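PDB 3FTJ: macrolide export ATP-binding/permease protein MacB from Actinobacillus actinomycetemcomitans, which probably serves as the inner-membrane ABC transporter of the tripartite MacAB-TdeA efflux system and confers resistance against macrolides, represented here by its periplasmic region. Local coordinates for residues Asp99-Ala113 / Ser153-Lys166. Numbering follows the deposited sequence.
Sequences DVDQSNQVVVLDESA and SLNLYSPYSTVLNK
Leu156 packs against Val107, Leu109 and Ala113. Its CB presses on Val107 CG2 at 3.3 Å, closer than carbons normally sit. CG lies near both Val107 CG2 and Leu109 CD2. CD1 reaches the same two methyls. CD2 meets Leu109 CD2 at 3.5 Å and also touches Ala113 CB. The two leucine side chains lie alongside each other in the same direction. With CG anti to its carbonyl carbon (chi1 -45°), the Leu156 branch is carried to Leu109 and Ala113.

Strands 106-110 and 155-159 run antiparallel, 150° between their directions. Val108 and Tyr157 form a hydrogen-bonded pair, with Val108 N to Tyr157 O at 2.7 Å. At one end Asn155 ND2 donates to Asp110 OD1 from above the carboxylate plane.

At the other end, hydroxyls of 158-162 take over. Ser158 OG donates to Val106 O. Thr162 OG1 donates to Asn104 O from above the carbonyl plane, 53° out of it and not on a lone pair. Ser161 OG donates to a lone pair of Val100 O in the carbonyl plane, at 2.6 Å; Val100 O also accepts from Ser103 N. Ser103 closes helix 97-102 in a Schellman motif. Its O receives Lys166 NZ at 3.0 Å, and its OG receives Asn165 ND2.

Strand 106-110 lies between strands 133-141 and 155-159 in the mixed sheet of the MacB-like periplasmic core domain. Strand 155-159 pairs in turn with strand 67-77. Helix 160-168 follows it directly and abuts the end of helix 97-102.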
ATOM      1  N   ASP A  99      -6.509  -2.249 -15.177  1.00 26.02           N
ATOM      2  CA  ASP A  99      -7.045  -3.039 -14.063  1.00 22.48           C
ATOM      3  C   ASP A  99      -7.680  -2.092 -13.051  1.00 21.31           C
ATOM      4  O   ASP A  99      -8.802  -2.302 -12.593  1.00 21.50           O
ATOM      5  CB  ASP A  99      -5.946  -3.850 -13.388  1.00 19.41           C
ATOM      6  CG  ASP A  99      -5.405  -4.959 -14.266  1.00 20.71           C
ATOM      7  OD1 ASP A  99      -6.203  -5.690 -14.893  1.00 22.86           O
ATOM      8  OD2 ASP A  99      -4.170  -5.126 -14.306  1.00 23.73           O
ATOM      9  N   VAL A 100      -6.957  -1.032 -12.723  1.00 23.70           N
ATOM     10  CA  VAL A 100      -7.454  -0.029 -11.789  1.00 21.29           C
ATOM     11  C   VAL A 100      -8.722   0.646 -12.305  1.00 25.28           C
ATOM     12  O   VAL A 100      -9.727   0.704 -11.597  1.00 23.69           O
ATOM     13  CB  VAL A 100      -6.382   1.022 -11.511  1.00 22.48           C
ATOM     14  CG1 VAL A 100      -6.967   2.194 -10.729  1.00 22.42           C
ATOM     15  CG2 VAL A 100      -5.196   0.382 -10.781  1.00 20.70           C
ATOM     16  N   ASP A 101      -8.673   1.151 -13.539  1.00 24.89           N
ATOM     17  CA  ASP A 101      -9.807   1.845 -14.149  1.00 22.96           C
ATOM     18  C   ASP A 101     -11.073   0.984 -14.253  1.00 27.53           C
ATOM     19  O   ASP A 101     -12.186   1.483 -14.083  1.00 25.87           O
ATOM     20  CB  ASP A 101      -9.430   2.356 -15.542  1.00 28.14           C
ATOM     21  CG  ASP A 101      -8.636   3.653 -15.502  1.00 36.75           C
ATOM     22  OD1 ASP A 101      -8.920   4.507 -14.637  1.00 37.30           O
ATOM     23  OD2 ASP A 101      -7.730   3.821 -16.343  1.00 38.19           O
ATOM     24  N   GLN A 102     -10.900  -0.300 -14.551  1.00 21.34           N
ATOM     25  CA  GLN A 102     -12.036  -1.196 -14.750  1.00 24.29           C
ATOM     26  C   GLN A 102     -12.353  -2.014 -13.490  1.00 25.72           C
ATOM     27  O   GLN A 102     -13.228  -2.872 -13.504  1.00 23.58           O
ATOM     28  CB  GLN A 102     -11.776  -2.135 -15.933  1.00 26.14           C
ATOM     29  CG  GLN A 102     -11.497  -1.414 -17.245  1.00 28.86           C
ATOM     30  CD  GLN A 102     -12.650  -0.522 -17.668  1.00 34.91           C
ATOM     31  OE1 GLN A 102     -13.753  -1.000 -17.934  1.00 45.39           O
ATOM     32  NE2 GLN A 102     -12.402   0.783 -17.730  1.00 40.64           N
ATOM     33  N   SER A 103     -11.643  -1.742 -12.400  1.00 22.93           N
ATOM     34  CA  SER A 103     -11.878  -2.472 -11.158  1.00 23.66           C
ATOM     35  C   SER A 103     -11.905  -3.978 -11.420  1.00 21.32           C
ATOM     36  O   SER A 103     -12.850  -4.662 -11.043  1.00 22.41           O
ATOM     37  CB  SER A 103     -13.201  -2.029 -10.523  1.00 23.47           C
ATOM     38  OG  SER A 103     -13.141  -0.664 -10.127  1.00 27.66           O
ATOM     39  N   ASN A 104     -10.867  -4.482 -12.076  1.00 18.09           N
ATOM     40  CA  ASN A 104     -10.790  -5.895 -12.417  1.00 19.93           C
ATOM     41  C   ASN A 104     -10.499  -6.737 -11.183  1.00 22.50           C
ATOM     42  O   ASN A 104      -9.688  -6.352 -10.328  1.00 16.99           O
ATOM     43  CB  ASN A 104      -9.704  -6.143 -13.471  1.00 21.03           C
ATOM     44  CG  ASN A 104     -10.149  -5.776 -14.879  1.00 24.70           C
ATOM     45  OD1 ASN A 104      -9.326  -5.643 -15.784  1.00 26.22           O
ATOM     46  ND2 ASN A 104     -11.447  -5.605 -15.067  1.00 25.53           N
ATOM     47  N   GLN A 105     -11.156  -7.890 -11.097  1.00 21.60           N
ATOM     48  CA  GLN A 105     -10.910  -8.825 -10.005  1.00 18.80           C
ATOM     49  C   GLN A 105      -9.709  -9.687 -10.344  1.00 18.79           C
ATOM     50  O   GLN A 105      -9.831 -10.865 -10.692  1.00 18.84           O
ATOM     51  CB  GLN A 105     -12.150  -9.669  -9.721  1.00 17.36           C
ATOM     52  CG  GLN A 105     -13.271  -8.846  -9.104  1.00 20.98           C
ATOM     53  CD  GLN A 105     -14.633  -9.521  -9.190  1.00 25.17           C
ATOM     54  OE1 GLN A 105     -15.644  -8.856  -9.374  1.00 29.60           O
ATOM     55  NE2 GLN A 105     -14.660 -10.841  -9.057  1.00 19.60           N
ATOM     56  N   VAL A 106      -8.541  -9.064 -10.284  1.00 17.03           N
ATOM     57  CA  VAL A 106      -7.292  -9.759 -10.534  1.00 18.75           C
ATOM     58  C   VAL A 106      -6.417  -9.593  -9.314  1.00 18.94           C
ATOM     59  O   VAL A 106      -6.534  -8.606  -8.588  1.00 19.35           O
ATOM     60  CB  VAL A 106      -6.549  -9.199 -11.778  1.00 19.18           C
ATOM     61  CG1 VAL A 106      -7.350  -9.478 -13.061  1.00 16.36           C
ATOM     62  CG2 VAL A 106      -6.279  -7.713 -11.618  1.00 18.08           C
ATOM     63  N   VAL A 107      -5.540 -10.555  -9.081  1.00 16.15           N
ATOM     64  CA  VAL A 107      -4.689 -10.480  -7.915  1.00 17.19           C
ATOM     65  C   VAL A 107      -3.247 -10.811  -8.253  1.00 19.17           C
ATOM     66  O   VAL A 107      -2.966 -11.642  -9.125  1.00 18.29           O
ATOM     67  CB  VAL A 107      -5.235 -11.386  -6.769  1.00 19.96           C
ATOM     68  CG1 VAL A 107      -5.300 -12.833  -7.200  1.00 18.72           C
ATOM     69  CG2 VAL A 107      -4.382 -11.233  -5.536  1.00 25.67           C
ATOM     70  N   VAL A 108      -2.332 -10.129  -7.578  1.00 18.78           N
ATOM     71  CA  VAL A 108      -0.916 -10.449  -7.675  1.00 16.87           C
ATOM     72  C   VAL A 108      -0.481 -11.099  -6.362  1.00 20.86           C
ATOM     73  O   VAL A 108      -0.706 -10.548  -5.288  1.00 21.07           O
ATOM     74  CB  VAL A 108      -0.069  -9.190  -7.983  1.00 20.83           C
ATOM     75  CG1 VAL A 108       1.414  -9.501  -7.884  1.00 23.09           C
ATOM     76  CG2 VAL A 108      -0.417  -8.638  -9.373  1.00 16.89           C
ATOM     77  N   LEU A 109       0.128 -12.281  -6.445  1.00 20.17           N
ATOM     78  CA  LEU A 109       0.519 -13.015  -5.250  1.00 20.72           C
ATOM     79  C   LEU A 109       1.912 -12.662  -4.737  1.00 27.39           C
ATOM     80  O   LEU A 109       2.815 -12.297  -5.491  1.00 24.95           O
ATOM     81  CB  LEU A 109       0.433 -14.521  -5.481  1.00 22.17           C
ATOM     82  CG  LEU A 109      -0.936 -15.094  -5.833  1.00 22.76           C
ATOM     83  CD1 LEU A 109      -0.855 -16.613  -5.823  1.00 24.99           C
ATOM     84  CD2 LEU A 109      -1.985 -14.607  -4.856  1.00 18.65           C
ATOM     85  N   ASP A 110       2.052 -12.776  -3.426  1.00 24.32           N
ATOM     86  CA  ASP A 110       3.332 -12.730  -2.745  1.00 31.18           C
ATOM     87  C   ASP A 110       4.073 -14.037  -3.039  1.00 33.77           C
ATOM     88  O   ASP A 110       3.453 -15.062  -3.313  1.00 29.27           O
ATOM     89  CB  ASP A 110       3.045 -12.621  -1.248  1.00 34.83           C
ATOM     90  CG  ASP A 110       4.268 -12.426  -0.429  1.00 37.76           C
ATOM     91  OD1 ASP A 110       4.396 -11.344   0.187  1.00 37.00           O
ATOM     92  OD2 ASP A 110       5.099 -13.358  -0.394  1.00 49.36           O
ATOM     93  N   GLU A 111       5.398 -14.001  -2.986  1.00 35.24           N
ATOM     94  CA  GLU A 111       6.205 -15.197  -3.185  1.00 36.19           C
ATOM     95  C   GLU A 111       5.748 -16.302  -2.239  1.00 33.38           C
ATOM     96  O   GLU A 111       5.462 -17.430  -2.656  1.00 32.25           O
ATOM     97  CB  GLU A 111       7.677 -14.874  -2.926  1.00 41.35           C
ATOM     98  CG  GLU A 111       8.653 -15.846  -3.531  1.00 40.49           C
ATOM     99  CD  GLU A 111       8.938 -15.542  -4.986  1.00 50.39           C
ATOM    100  OE1 GLU A 111       7.965 -15.316  -5.740  1.00 46.64           O
ATOM    101  OE2 GLU A 111      10.129 -15.534  -5.377  1.00 50.39           O
ATOM    102  N   SER A 112       5.665 -15.970  -0.958  1.00 31.78           N
ATOM    103  CA  SER A 112       5.289 -16.957   0.042  1.00 31.16           C
ATOM    104  C   SER A 112       3.807 -17.331  -0.032  1.00 31.39           C
ATOM    105  O   SER A 112       3.416 -18.419   0.398  1.00 27.87           O
ATOM    106  CB  SER A 112       5.674 -16.483   1.447  1.00 32.57           C
ATOM    107  OG  SER A 112       5.167 -15.186   1.702  1.00 41.84           O
ATOM    108  N   ALA A 113       2.985 -16.440  -0.582  1.00 25.77           N
ATOM    109  CA  ALA A 113       1.574 -16.753  -0.794  1.00 29.20           C
ATOM    110  C   ALA A 113       1.449 -17.808  -1.892  1.00 27.79           C
ATOM    111  O   ALA A 113       0.718 -18.792  -1.741  1.00 27.19           O
ATOM    112  CB  ALA A 113       0.780 -15.496  -1.162  1.00 25.12           C
ATOM    113  N   SER A 153       3.198 -14.063   4.789  1.00 47.73           N
ATOM    114  CA  SER A 153       2.028 -14.479   5.557  1.00 42.40           C
ATOM    115  C   SER A 153       0.728 -14.242   4.800  1.00 38.25           C
ATOM    116  O   SER A 153      -0.195 -13.612   5.308  1.00 46.40           O
ATOM    117  CB  SER A 153       1.993 -13.770   6.909  1.00 44.21           C
ATOM    118  OG  SER A 153       2.873 -14.402   7.824  1.00 56.82           O
ATOM    119  N   LEU A 154       0.666 -14.776   3.585  1.00 43.17           N
ATOM    120  CA  LEU A 154      -0.512 -14.675   2.721  1.00 35.78           C
ATOM    121  C   LEU A 154      -0.904 -13.258   2.358  1.00 32.07           C
ATOM    122  O   LEU A 154      -1.913 -12.728   2.834  1.00 30.31           O
ATOM    123  CB  LEU A 154      -1.700 -15.429   3.296  1.00 34.24           C
ATOM    124  CG  LEU A 154      -1.846 -16.795   2.637  1.00 36.23           C
ATOM    125  CD1 LEU A 154      -0.623 -17.639   2.940  1.00 37.18           C
ATOM    126  CD2 LEU A 154      -3.112 -17.478   3.119  1.00 34.71           C
ATOM    127  N   ASN A 155      -0.097 -12.659   1.493  1.00 25.26           N
ATOM    128  CA  ASN A 155      -0.388 -11.344   0.969  1.00 25.99           C
ATOM    129  C   ASN A 155      -0.882 -11.455  -0.464  1.00 26.84           C
ATOM    130  O   ASN A 155      -0.244 -12.098  -1.301  1.00 25.65           O
ATOM    131  CB  ASN A 155       0.858 -10.464   1.049  1.00 29.05           C
ATOM    132  CG  ASN A 155       1.366 -10.309   2.476  1.00 32.58           C
ATOM    133  OD1 ASN A 155       0.631  -9.882   3.363  1.00 30.16           O
ATOM    134  ND2 ASN A 155       2.624 -10.664   2.702  1.00 36.30           N
ATOM    135  N   LEU A 156      -2.039 -10.852  -0.731  1.00 22.42           N
ATOM    136  CA  LEU A 156      -2.545 -10.720  -2.094  1.00 26.00           C
ATOM    137  C   LEU A 156      -2.724  -9.240  -2.432  1.00 22.10           C
ATOM    138  O   LEU A 156      -3.184  -8.465  -1.596  1.00 20.16           O
ATOM    139  CB  LEU A 156      -3.878 -11.448  -2.272  1.00 21.38           C
ATOM    140  CG  LEU A 156      -4.099 -12.864  -1.728  1.00 25.18           C
ATOM    141  CD1 LEU A 156      -5.020 -13.602  -2.684  1.00 27.02           C
ATOM    142  CD2 LEU A 156      -2.825 -13.645  -1.558  1.00 29.87           C
ATOM    143  N   TYR A 157      -2.376  -8.858  -3.658  1.00 17.26           N
ATOM    144  CA  TYR A 157      -2.459  -7.462  -4.077  1.00 17.68           C
ATOM    145  C   TYR A 157      -3.403  -7.269  -5.251  1.00 19.35           C
ATOM    146  O   TYR A 157      -3.254  -7.907  -6.290  1.00 20.01           O
ATOM    147  CB  TYR A 157      -1.072  -6.933  -4.441  1.00 18.67           C
ATOM    148  CG  TYR A 157      -0.052  -7.147  -3.346  1.00 19.37           C
ATOM    149  CD1 TYR A 157      -0.009  -6.312  -2.243  1.00 22.08           C
ATOM    150  CD2 TYR A 157       0.855  -8.189  -3.412  1.00 22.91           C
ATOM    151  CE1 TYR A 157       0.915  -6.498  -1.236  1.00 21.81           C
ATOM    152  CE2 TYR A 157       1.785  -8.388  -2.407  1.00 27.85           C
ATOM    153  CZ  TYR A 157       1.809  -7.535  -1.323  1.00 21.83           C
ATOM    154  OH  TYR A 157       2.730  -7.721  -0.323  1.00 27.19           O
ATOM    155  N   SER A 158      -4.359  -6.367  -5.077  1.00 17.02           N
ATOM    156  CA  SER A 158      -5.424  -6.148  -6.044  1.00 17.06           C
ATOM    157  C   SER A 158      -5.600  -4.640  -6.196  1.00 17.03           C
ATOM    158  O   SER A 158      -5.132  -3.883  -5.346  1.00 18.83           O
ATOM    159  CB  SER A 158      -6.703  -6.808  -5.518  1.00 18.90           C
ATOM    160  OG  SER A 158      -7.698  -6.929  -6.509  1.00 20.22           O
ATOM    161  N   PRO A 159      -6.252  -4.182  -7.279  1.00 16.08           N
ATOM    162  CA  PRO A 159      -6.391  -2.726  -7.417  1.00 18.18           C
ATOM    163  C   PRO A 159      -7.223  -2.141  -6.290  1.00 19.04           C
ATOM    164  O   PRO A 159      -8.233  -2.747  -5.908  1.00 19.81           O
ATOM    165  CB  PRO A 159      -7.141  -2.569  -8.749  1.00 19.42           C
ATOM    166  CG  PRO A 159      -6.847  -3.833  -9.507  1.00 19.03           C
ATOM    167  CD  PRO A 159      -6.786  -4.902  -8.448  1.00 17.87           C
ATOM    168  N   TYR A 160      -6.812  -0.986  -5.766  1.00 18.82           N
ATOM    169  CA  TYR A 160      -7.564  -0.314  -4.704  1.00 17.67           C
ATOM    170  C   TYR A 160      -9.028  -0.137  -5.097  1.00 18.47           C
ATOM    171  O   TYR A 160      -9.914  -0.220  -4.248  1.00 18.94           O
ATOM    172  CB  TYR A 160      -6.948   1.048  -4.338  1.00 16.03           C
ATOM    173  CG  TYR A 160      -7.064   2.122  -5.418  1.00 16.38           C
ATOM    174  CD1 TYR A 160      -8.248   2.814  -5.616  1.00 19.71           C
ATOM    175  CD2 TYR A 160      -5.981   2.432  -6.241  1.00 21.45           C
ATOM    176  CE1 TYR A 160      -8.363   3.793  -6.616  1.00 20.00           C
ATOM    177  CE2 TYR A 160      -6.078   3.408  -7.238  1.00 21.53           C
ATOM    178  CZ  TYR A 160      -7.275   4.083  -7.419  1.00 21.79           C
ATOM    179  OH  TYR A 160      -7.382   5.053  -8.396  1.00 24.61           O
ATOM    180  N   SER A 161      -9.273   0.105  -6.385  1.00 19.28           N
ATOM    181  CA  SER A 161     -10.626   0.340  -6.884  1.00 18.78           C
ATOM    182  C   SER A 161     -11.498  -0.910  -6.750  1.00 19.64           C
ATOM    183  O   SER A 161     -12.638  -0.844  -6.284  1.00 21.03           O
ATOM    184  CB  SER A 161     -10.575   0.804  -8.341  1.00 19.56           C
ATOM    185  OG  SER A 161      -9.779  -0.078  -9.119  1.00 19.80           O
ATOM    186  N   THR A 162     -10.951  -2.047  -7.162  1.00 17.31           N
ATOM    187  CA  THR A 162     -11.626  -3.338  -7.022  1.00 20.01           C
ATOM    188  C   THR A 162     -11.965  -3.660  -5.574  1.00 19.91           C
ATOM    189  O   THR A 162     -13.067  -4.110  -5.266  1.00 19.92           O
ATOM    190  CB  THR A 162     -10.743  -4.466  -7.556  1.00 19.42           C
ATOM    191  OG1 THR A 162     -10.253  -4.101  -8.850  1.00 17.51           O
ATOM    192  CG2 THR A 162     -11.535  -5.765  -7.662  1.00 20.13           C
ATOM    193  N   VAL A 163     -11.014  -3.421  -4.682  1.00 18.23           N
ATOM    194  CA  VAL A 163     -11.198  -3.748  -3.276  1.00 17.79           C
ATOM    195  C   VAL A 163     -12.225  -2.826  -2.621  1.00 21.02           C
ATOM    196  O   VAL A 163     -13.079  -3.273  -1.862  1.00 20.37           O
ATOM    197  CB  VAL A 163      -9.856  -3.724  -2.526  1.00 16.48           C
ATOM    198  CG1 VAL A 163     -10.066  -3.869  -1.036  1.00 18.65           C
ATOM    199  CG2 VAL A 163      -8.992  -4.840  -3.033  1.00 16.83           C
ATOM    200  N   LEU A 164     -12.156  -1.541  -2.943  1.00 18.56           N
ATOM    201  CA  LEU A 164     -13.096  -0.574  -2.406  1.00 20.30           C
ATOM    202  C   LEU A 164     -14.486  -0.839  -2.972  1.00 21.71           C
ATOM    203  O   LEU A 164     -15.460  -0.877  -2.240  1.00 22.38           O
ATOM    204  CB  LEU A 164     -12.658   0.857  -2.752  1.00 17.50           C
ATOM    205  CG  LEU A 164     -11.434   1.410  -2.016  1.00 20.52           C
ATOM    206  CD1 LEU A 164     -10.972   2.704  -2.653  1.00 16.64           C
ATOM    207  CD2 LEU A 164     -11.738   1.611  -0.525  1.00 17.77           C
ATOM    208  N   ASN A 165     -14.573  -1.006  -4.286  1.00 23.04           N
ATOM    209  CA  ASN A 165     -15.868  -1.135  -4.947  1.00 23.62           C
ATOM    210  C   ASN A 165     -16.581  -2.442  -4.585  1.00 24.03           C
ATOM    211  O   ASN A 165     -17.795  -2.464  -4.424  1.00 26.10           O
ATOM    212  CB  ASN A 165     -15.719  -1.000  -6.471  1.00 24.20           C
ATOM    213  CG  ASN A 165     -15.411   0.434  -6.918  1.00 29.45           C
ATOM    214  OD1 ASN A 165     -15.763   1.401  -6.242  1.00 25.95           O
ATOM    215  ND2 ASN A 165     -14.763   0.570  -8.077  1.00 25.39           N
ATOM    216  N   LYS A 166     -15.820  -3.519  -4.432  1.00 22.74           N
ATOM    217  CA  LYS A 166     -16.402  -4.854  -4.306  1.00 24.87           C
ATOM    218  C   LYS A 166     -16.245  -5.505  -2.932  1.00 26.31           C
ATOM    219  O   LYS A 166     -17.010  -6.403  -2.579  1.00 26.04           O
ATOM    220  CB  LYS A 166     -15.836  -5.780  -5.392  1.00 24.22           C
ATOM    221  CG  LYS A 166     -16.224  -5.367  -6.816  1.00 29.46           C
ATOM    222  CD  LYS A 166     -15.388  -6.104  -7.858  1.00 37.07           C
ATOM    223  CE  LYS A 166     -15.947  -5.926  -9.271  1.00 38.01           C
ATOM    224  NZ  LYS A 166     -15.568  -4.618  -9.874  1.00 36.43           N
TER